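Local coordinates for protein phosphatidylinositol phosphate phosphatase (PDB 1I9Z) that removes the 5-phosphate from soluble and lipid inositol phosphates, as the catalytic domain of a yeast synaptojanin acting in membrane trafficking and signalling, at residues Ile127-Leu139 with Asp180-Arg194. Numbering follows the deposited sequence.
Sequences IKNVEGTVKKTGL and DYRTIASGLRFRRGR
The ring of F190 takes the methyl of T133 over one face, a CH-pi contact with T133 CG2 4.1 Å from the F190 ring centroid, while the backbone of G132 lies at the ring's edge. A second flat group, the guanidinium of R194, has E131 OE1 at its edge, near its plane. R194 NE gives a bond of 2.9 Å to E131 OE1, and R194 NH2 reaches E131 OE2 at 3.2 Å, nearly straight, so the carboxylate is gripped side-on, one nitrogen to each oxygen, in a salt bridge. The planes are turned 56° from each other, and both carboxylate oxygens are met from above their plane. From the opposite face OE1 also accepts the backbone N of R191, while R191 CG packs against E131 CD. The glutamate gets there with CG anti to its carbonyl carbon (chi1 -59°) and an extended chain beyond. Replacing E131 with an alanine would probably leave R194 without its charge partner and the turn at R191 less firmly tied to the strand.

Strand 127-136 is an outermost strand of one of the two sheets in this DNase I-like fold, and helix 174-187 with the loop after it packs along it; the axes of strand 127-136 and helix 180-187 are 8.4 Å apart at closest approach, at 147°. L188, the first residue to leave the helix, puts CD1 3.5 Å from K135 CB. With CG anti to its backbone N and a bend at chi2, K135 runs across T183 and along G187, where any side chain would collide with its CE. Water ties T133 OG1 to the backbone N of R189. At the far end T137 CB sits 3.5 Å from D180 OD1; one water joins D180 OD2 to T137 OG1, another OD1 to the amide of G138, and OD2 also accepts the backbone N of A168.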
loop_
_atom_site.group_PDB
_atom_site.type_symbol
_atom_site.label_atom_id
_atom_site.label_comp_id
_atom_site.label_asym_id
_atom_site.label_seq_id
_atom_site.Cartn_x
_atom_site.Cartn_y
_atom_site.Cartn_z
ATOM N N ILE A 127 7.843 15.922 -4.439
ATOM C CA ILE A 127 7.670 15.140 -3.191
ATOM C C ILE A 127 8.213 15.833 -1.973
ATOM O O ILE A 127 9.392 16.220 -1.963
ATOM C CB ILE A 127 8.304 13.744 -3.395
ATOM C CG1 ILE A 127 7.426 12.976 -4.420
ATOM C CG2 ILE A 127 8.349 12.980 -2.030
ATOM C CD1 ILE A 127 8.004 11.625 -4.930
ATOM N N LYS A 128 7.363 16.031 -0.963
ATOM C CA LYS A 128 7.771 16.760 0.213
ATOM C C LYS A 128 7.219 16.129 1.495
ATOM O O LYS A 128 6.289 15.304 1.429
ATOM C CB LYS A 128 7.245 18.209 0.108
ATOM C CG LYS A 128 7.800 18.993 -1.129
ATOM C CD LYS A 128 9.213 19.538 -0.850
ATOM C CE LYS A 128 9.914 20.088 -2.143
ATOM N NZ LYS A 128 10.445 18.903 -2.971
ATOM N N ASN A 129 7.794 16.530 2.639
ATOM C CA ASN A 129 7.327 16.063 3.950
ATOM C C ASN A 129 7.297 14.523 4.090
ATOM O O ASN A 129 6.324 13.921 4.643
ATOM C CB ASN A 129 5.931 16.638 4.221
ATOM C CG ASN A 129 5.874 18.155 3.956
ATOM O OD1 ASN A 129 6.736 18.877 4.439
ATOM N ND2 ASN A 129 4.873 18.624 3.172
ATOM N N VAL A 130 8.371 13.882 3.626
ATOM C CA VAL A 130 8.467 12.455 3.746
ATOM C C VAL A 130 8.725 12.098 5.217
ATOM O O VAL A 130 9.678 12.621 5.840
ATOM C CB VAL A 130 9.636 11.900 2.911
ATOM C CG1 VAL A 130 9.698 10.423 3.072
ATOM C CG2 VAL A 130 9.518 12.295 1.412
ATOM N N GLU A 131 7.894 11.196 5.776
ATOM C CA GLU A 131 8.036 10.762 7.148
ATOM C C GLU A 131 7.896 9.274 7.237
ATOM O O GLU A 131 7.221 8.660 6.384
ATOM C CB GLU A 131 6.991 11.427 8.058
ATOM C CG GLU A 131 7.133 12.977 7.987
ATOM C CD GLU A 131 6.031 13.750 8.732
ATOM O OE1 GLU A 131 5.141 13.137 9.307
ATOM O OE2 GLU A 131 6.051 14.990 8.700
ATOM N N GLY A 132 8.542 8.669 8.227
ATOM C CA GLY A 132 8.382 7.229 8.355
ATOM C C GLY A 132 8.236 6.823 9.795
ATOM O O GLY A 132 8.666 7.571 10.707
ATOM N N THR A 133 7.629 5.651 10.014
ATOM C CA THR A 133 7.542 5.138 11.375
ATOM C C THR A 133 7.275 3.624 11.355
ATOM O O THR A 133 7.140 3.006 10.274
ATOM C CB THR A 133 6.451 5.891 12.181
ATOM O OG1 THR A 133 6.575 5.564 13.575
ATOM C CG2 THR A 133 5.053 5.512 11.673
ATOM N N VAL A 134 7.265 2.994 12.519
ATOM C CA VAL A 134 7.006 1.553 12.550
ATOM C C VAL A 134 6.150 1.304 13.781
ATOM O O VAL A 134 6.103 2.163 14.684
ATOM C CB VAL A 134 8.329 0.722 12.754
ATOM C CG1 VAL A 134 9.272 0.997 11.583
ATOM C CG2 VAL A 134 8.972 1.017 14.167
ATOM N N LYS A 135 5.514 0.139 13.832
ATOM C CA LYS A 135 4.767 -0.213 15.049
ATOM C C LYS A 135 4.733 -1.724 15.170
ATOM O O LYS A 135 4.249 -2.443 14.248
ATOM C CB LYS A 135 3.324 0.321 15.004
ATOM C CG LYS A 135 2.486 -0.111 16.258
ATOM C CD LYS A 135 2.959 0.596 17.507
ATOM C CE LYS A 135 2.142 0.102 18.732
ATOM N NZ LYS A 135 2.600 0.750 20.039
ATOM N N LYS A 136 5.241 -2.236 16.289
ATOM C CA LYS A 136 5.184 -3.668 16.509
ATOM C C LYS A 136 3.783 -4.033 17.006
ATOM O O LYS A 136 3.035 -3.211 17.611
ATOM C CB LYS A 136 6.261 -4.113 17.543
ATOM C CG LYS A 136 5.967 -3.699 18.960
ATOM C CD LYS A 136 7.214 -3.874 19.888
ATOM C CE LYS A 136 7.631 -5.359 20.056
ATOM N NZ LYS A 136 6.579 -6.250 20.744
ATOM N N THR A 137 3.409 -5.283 16.763
ATOM C CA THR A 137 2.116 -5.785 17.201
ATOM C C THR A 137 2.360 -6.305 18.616
ATOM O O THR A 137 3.514 -6.701 18.984
ATOM C CB THR A 137 1.706 -7.019 16.406
ATOM O OG1 THR A 137 2.624 -8.084 16.724
ATOM C CG2 THR A 137 1.809 -6.782 14.948
ATOM N N GLY A 138 1.269 -6.334 19.385
ATOM C CA GLY A 138 1.339 -6.788 20.743
ATOM C C GLY A 138 0.641 -8.101 21.051
ATOM O O GLY A 138 1.160 -9.201 20.783
ATOM N N LEU A 139 -0.551 -7.983 21.600
ATOM C CA LEU A 139 -1.327 -9.131 22.059
ATOM C C LEU A 139 -0.465 -10.233 22.662
ATOM O O LEU A 139 -0.509 -10.457 23.877
ATOM C CB LEU A 139 -2.197 -9.708 20.951
ATOM C CG LEU A 139 -3.337 -10.517 21.583
ATOM C CD1 LEU A 139 -2.835 -11.861 22.103
ATOM C CD2 LEU A 139 -3.947 -9.668 22.711
ATOM N N ASP A 180 -4.316 -6.952 15.828
ATOM C CA ASP A 180 -3.092 -6.363 15.271
ATOM C C ASP A 180 -3.440 -5.167 14.390
ATOM O O ASP A 180 -2.743 -4.144 14.374
ATOM C CB ASP A 180 -2.304 -7.395 14.419
ATOM C CG ASP A 180 -1.593 -8.428 15.242
ATOM O OD1 ASP A 180 -1.514 -8.267 16.471
ATOM O OD2 ASP A 180 -1.122 -9.450 14.679
ATOM N N TYR A 181 -4.522 -5.286 13.624
ATOM C CA TYR A 181 -4.965 -4.188 12.817
ATOM C C TYR A 181 -5.231 -2.979 13.698
ATOM O O TYR A 181 -4.763 -1.858 13.428
ATOM C CB TYR A 181 -6.298 -4.540 12.097
ATOM C CG TYR A 181 -6.979 -3.308 11.559
ATOM C CD1 TYR A 181 -6.554 -2.710 10.403
ATOM C CD2 TYR A 181 -7.943 -2.631 12.340
ATOM C CE1 TYR A 181 -7.039 -1.448 10.013
ATOM C CE2 TYR A 181 -8.419 -1.393 11.994
ATOM C CZ TYR A 181 -7.953 -0.796 10.819
ATOM O OH TYR A 181 -8.320 0.452 10.500
ATOM N N ARG A 182 -5.995 -3.195 14.769
ATOM C CA ARG A 182 -6.344 -2.061 15.614
ATOM C C ARG A 182 -5.130 -1.436 16.274
ATOM O O ARG A 182 -5.064 -0.215 16.397
ATOM C CB ARG A 182 -7.336 -2.488 16.698
ATOM C CG ARG A 182 -8.670 -2.961 16.106
ATOM C CD ARG A 182 -9.684 -3.149 17.291
ATOM N NE ARG A 182 -10.129 -4.523 17.446
ATOM C CZ ARG A 182 -9.436 -5.456 18.061
ATOM N NH1 ARG A 182 -8.268 -5.151 18.566
ATOM N NH2 ARG A 182 -9.882 -6.666 18.196
ATOM N N THR A 183 -4.196 -2.282 16.696
ATOM C CA THR A 183 -2.955 -1.876 17.377
ATOM C C THR A 183 -2.131 -0.997 16.469
ATOM O O THR A 183 -1.602 0.059 16.870
ATOM C CB THR A 183 -2.154 -3.132 17.805
ATOM O OG1 THR A 183 -2.903 -3.869 18.786
ATOM C CG2 THR A 183 -0.764 -2.756 18.464
ATOM N N ILE A 184 -2.023 -1.407 15.210
ATOM C CA ILE A 184 -1.259 -0.634 14.254
ATOM C C ILE A 184 -1.966 0.619 13.811
ATOM O O ILE A 184 -1.348 1.684 13.654
ATOM C CB ILE A 184 -0.910 -1.518 12.998
ATOM C CG1 ILE A 184 -0.007 -2.661 13.416
ATOM C CG2 ILE A 184 -0.350 -0.607 11.869
ATOM C CD1 ILE A 184 0.083 -3.847 12.346
ATOM N N ALA A 185 -3.266 0.539 13.550
ATOM C CA ALA A 185 -3.998 1.734 13.079
ATOM C C ALA A 185 -3.979 2.829 14.182
ATOM O O ALA A 185 -3.893 4.027 13.897
ATOM C CB ALA A 185 -5.422 1.344 12.740
ATOM N N SER A 186 -4.066 2.420 15.443
ATOM C CA SER A 186 -4.000 3.420 16.532
ATOM C C SER A 186 -2.553 3.767 16.878
ATOM O O SER A 186 -2.244 4.884 17.302
ATOM C CB SER A 186 -4.624 2.883 17.826
ATOM O OG SER A 186 -5.929 2.363 17.586
ATOM N N GLY A 187 -1.644 2.820 16.700
ATOM C CA GLY A 187 -0.270 3.078 17.130
ATOM C C GLY A 187 0.720 3.737 16.198
ATOM O O GLY A 187 1.725 4.300 16.652
ATOM N N LEU A 188 0.487 3.645 14.899
ATOM C CA LEU A 188 1.419 4.234 13.952
ATOM C C LEU A 188 1.255 5.760 13.994
ATOM O O LEU A 188 0.145 6.287 13.794
ATOM C CB LEU A 188 1.098 3.692 12.569
ATOM C CG LEU A 188 1.944 2.974 11.521
ATOM C CD1 LEU A 188 3.196 2.225 12.062
ATOM C CD2 LEU A 188 0.973 2.086 10.746
ATOM N N ARG A 189 2.328 6.472 14.279
ATOM C CA ARG A 189 2.239 7.929 14.331
ATOM C C ARG A 189 3.490 8.484 13.718
ATOM O O ARG A 189 4.568 8.027 14.058
ATOM C CB ARG A 189 2.184 8.387 15.771
ATOM C CG ARG A 189 0.823 8.121 16.379
ATOM C CD ARG A 189 -0.092 9.278 16.009
ATOM N NE ARG A 189 -1.359 9.155 16.721
ATOM C CZ ARG A 189 -2.276 8.249 16.410
ATOM N NH1 ARG A 189 -2.070 7.417 15.401
ATOM N NH2 ARG A 189 -3.378 8.150 17.128
ATOM N N PHE A 190 3.339 9.434 12.802
ATOM C CA PHE A 190 4.534 10.026 12.176
ATOM C C PHE A 190 4.932 11.259 12.984
ATOM O O PHE A 190 4.695 11.269 14.176
ATOM C CB PHE A 190 4.250 10.398 10.748
ATOM C CG PHE A 190 3.829 9.224 9.879
ATOM C CD1 PHE A 190 2.486 8.992 9.651
ATOM C CD2 PHE A 190 4.757 8.432 9.238
ATOM C CE1 PHE A 190 2.047 7.979 8.753
ATOM C CE2 PHE A 190 4.343 7.418 8.354
ATOM C CZ PHE A 190 2.964 7.215 8.119
ATOM N N ARG A 191 5.517 12.285 12.393
ATOM C CA ARG A 191 5.877 13.474 13.203
ATOM C C ARG A 191 4.667 14.228 13.761
ATOM O O ARG A 191 3.590 14.304 13.116
ATOM C CB ARG A 191 6.695 14.448 12.367
ATOM C CG ARG A 191 7.914 13.730 11.784
ATOM C CD ARG A 191 8.905 14.684 11.083
ATOM N NE ARG A 191 9.540 15.654 11.986
ATOM C CZ ARG A 191 10.140 16.781 11.581
ATOM N NH1 ARG A 191 10.180 17.088 10.294
ATOM N NH2 ARG A 191 10.714 17.602 12.464
ATOM N N ARG A 192 4.835 14.788 14.952
ATOM C CA ARG A 192 3.754 15.588 15.540
ATOM C C ARG A 192 2.416 14.854 15.624
ATOM O O ARG A 192 1.350 15.471 15.422
ATOM C CB ARG A 192 3.535 16.861 14.730
ATOM C CG ARG A 192 4.834 17.587 14.373
ATOM C CD ARG A 192 4.607 18.769 13.453
ATOM N NE ARG A 192 3.919 19.865 14.135
ATOM C CZ ARG A 192 2.827 20.476 13.669
ATOM N NH1 ARG A 192 2.292 20.085 12.508
ATOM N NH2 ARG A 192 2.290 21.489 14.351
ATOM N N GLY A 193 2.469 13.555 15.930
ATOM C CA GLY A 193 1.237 12.792 16.068
ATOM C C GLY A 193 0.407 12.570 14.820
ATOM O O GLY A 193 -0.722 12.156 14.941
ATOM N N ARG A 194 0.927 12.847 13.628
ATOM C CA ARG A 194 0.155 12.605 12.395
ATOM C C ARG A 194 -0.213 11.087 12.265
ATOM O O ARG A 194 0.664 10.240 12.403
ATOM C CB ARG A 194 1.013 13.011 11.187
ATOM C CG ARG A 194 0.350 12.810 9.863
ATOM C CD ARG A 194 1.405 12.662 8.717
ATOM N NE ARG A 194 2.385 13.762 8.512
ATOM C CZ ARG A 194 2.159 14.906 7.843
ATOM N NH1 ARG A 194 0.955 15.166 7.304
ATOM N NH2 ARG A 194 3.180 15.771 7.647
HETATM O O HOH W 1 8.047 16.300 7.831
HETATM O O HOH W 2 4.562 4.816 15.408
HETATM O O HOH W 3 1.191 -10.203 15.735
HETATM O O HOH W 4 -1.191 -6.239 18.288
#